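Local coordinates for monothiol glutaredoxin-S14, chloroplastic (Arabidopsis thaliana, PDB 3IPZ), which may donate iron-sulfur clusters, forms a [2Fe-2S]-bridged homodimer in the chloroplast and may regulate CAX cation transporters, at residues S69-F74 against G81-G86. Residues are numbered along the deposited sequence; the frame is centred on the assembly and turned at random.
Sequences SNWPTF and GEFFGG
The F83 ring has S69 CB on one face and, displaced toward the rim, the backbone N of G85 on the other. S69 CB stands 3.9 Å from the centroid of the F83 ring and only 10° off the ring normal. This is a CH-pi contact over the centre of the face. The W71 ring has P72 CD over one face, also near the rim. G86 N lies over a face of the W71 ring, and W71 NE1 is 3.7 Å from G86 CA. The W71 and F83 side chains cross at about a right angle. The five-membered ring of W71 and the F83 ring have their planes inclined by 32°, an oblique pairing. Their side chains touch through apolar atoms: W71 CB to F83 CZ, 3.7 Å. The carbonyl S69 O comes 3.6 Å from F83 CD2. F83 reaches across because its CG is anti to the backbone N (chi1 173°), which carries the ring from strand 82-85 toward the end of helix 59-69. That helix closes in a Schellman motif with N70 at C-prime. S69 OG hydrogen-bonds to Y78 OH and Q76 OE1 while staying close to F83 CD1. F83 also meets the Y78 ring. The contact joins the helix end and the loop before strand 76-79 to the last strand of the glutaredoxin sheet. An alanine in place of this phenylalanine is likely to leave S69 CB and W71 CB without their aromatic partner and open a gap between the loop and the edge strand. Residues 69-73 are required for CAX1 activation, and F74 probably binds glutathione, as in related proteins. Across these two segments the chemistry is dispersion and CH-pi packing, while the serine hydroxyl is held mainly by strand 76-79, with a weak bond to L65 O.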
# COMPACT_ATOMS: atom_id res chain seq x y z
N SER A 69 7.33 5.61 -4.54
CA SER A 69 7.11 4.22 -4.96
C SER A 69 7.48 3.99 -6.42
O SER A 69 7.66 2.84 -6.85
CB SER A 69 5.64 3.84 -4.79
OG SER A 69 5.18 4.15 -3.49
N ASN A 70 7.57 5.08 -7.18
CA ASN A 70 7.86 5.05 -8.61
C ASN A 70 6.78 4.25 -9.34
O ASN A 70 7.07 3.45 -10.24
CB ASN A 70 9.23 4.45 -8.90
CG ASN A 70 9.64 4.63 -10.35
OD1 ASN A 70 9.68 5.76 -10.86
ND2 ASN A 70 9.92 3.53 -11.04
N TRP A 71 5.54 4.48 -8.95
CA TRP A 71 4.37 3.81 -9.51
C TRP A 71 3.32 4.92 -9.57
O TRP A 71 2.94 5.48 -8.54
CB TRP A 71 3.94 2.66 -8.58
CG TRP A 71 2.74 1.94 -9.06
CD1 TRP A 71 1.48 2.00 -8.54
CD2 TRP A 71 2.65 1.12 -10.24
NE1 TRP A 71 0.61 1.28 -9.33
CE2 TRP A 71 1.30 0.74 -10.38
CE3 TRP A 71 3.59 0.69 -11.19
CZ2 TRP A 71 0.86 -0.07 -11.44
CZ3 TRP A 71 3.15 -0.11 -12.24
CH2 TRP A 71 1.79 -0.48 -12.36
N PRO A 72 2.82 5.25 -10.77
CA PRO A 72 1.83 6.29 -11.04
C PRO A 72 0.42 6.22 -10.46
O PRO A 72 -0.30 7.22 -10.52
CB PRO A 72 1.81 6.36 -12.57
CG PRO A 72 2.01 4.94 -12.94
CD PRO A 72 3.13 4.51 -12.01
N THR A 73 -0.01 5.08 -9.94
CA THR A 73 -1.35 5.03 -9.37
C THR A 73 -1.47 4.36 -8.03
O THR A 73 -0.49 4.06 -7.35
CB THR A 73 -2.37 4.28 -10.25
OG1 THR A 73 -1.75 3.85 -11.46
CG2 THR A 73 -3.58 5.18 -10.51
N PHE A 74 -2.73 4.11 -7.68
CA PHE A 74 -3.11 3.48 -6.44
C PHE A 74 -4.23 2.52 -6.78
O PHE A 74 -5.00 2.76 -7.72
CB PHE A 74 -3.57 4.53 -5.43
CG PHE A 74 -2.52 5.54 -5.12
CD1 PHE A 74 -2.38 6.68 -5.89
CD2 PHE A 74 -1.60 5.31 -4.10
CE1 PHE A 74 -1.34 7.58 -5.65
CE2 PHE A 74 -0.56 6.20 -3.85
CZ PHE A 74 -0.43 7.33 -4.63
N GLY A 81 7.61 -2.23 5.25
CA GLY A 81 8.21 -0.95 4.92
C GLY A 81 8.80 -0.85 3.53
O GLY A 81 9.48 0.13 3.21
N GLU A 82 8.56 -1.87 2.69
CA GLU A 82 9.07 -1.86 1.32
C GLU A 82 7.89 -1.89 0.38
O GLU A 82 6.91 -2.59 0.63
CB GLU A 82 9.95 -3.09 1.06
CG GLU A 82 11.19 -3.17 1.95
CD GLU A 82 12.19 -2.05 1.67
OE1 GLU A 82 13.10 -1.84 2.51
OE2 GLU A 82 12.08 -1.39 0.61
N PHE A 83 7.97 -1.11 -0.70
CA PHE A 83 6.89 -1.06 -1.68
C PHE A 83 6.75 -2.44 -2.34
O PHE A 83 7.70 -2.95 -2.94
CB PHE A 83 7.18 0.02 -2.72
CG PHE A 83 6.21 0.02 -3.87
CD1 PHE A 83 4.85 0.22 -3.64
CD2 PHE A 83 6.66 -0.19 -5.17
CE1 PHE A 83 3.94 0.19 -4.72
CE2 PHE A 83 5.76 -0.22 -6.24
CZ PHE A 83 4.39 -0.02 -6.01
N PHE A 84 5.57 -3.04 -2.23
CA PHE A 84 5.35 -4.35 -2.82
C PHE A 84 4.84 -4.24 -4.25
O PHE A 84 5.32 -4.93 -5.13
CB PHE A 84 4.36 -5.16 -1.99
CG PHE A 84 4.23 -6.58 -2.43
CD1 PHE A 84 5.24 -7.50 -2.14
CD2 PHE A 84 3.14 -6.99 -3.19
CE1 PHE A 84 5.17 -8.80 -2.59
CE2 PHE A 84 3.05 -8.30 -3.66
CZ PHE A 84 4.07 -9.21 -3.36
N GLY A 85 3.85 -3.38 -4.49
CA GLY A 85 3.35 -3.23 -5.85
C GLY A 85 1.97 -2.63 -5.94
O GLY A 85 1.33 -2.36 -4.91
N GLY A 86 1.51 -2.39 -7.17
CA GLY A 86 0.19 -1.83 -7.37
C GLY A 86 -0.81 -2.97 -7.48
O GLY A 86 -0.53 -4.10 -7.06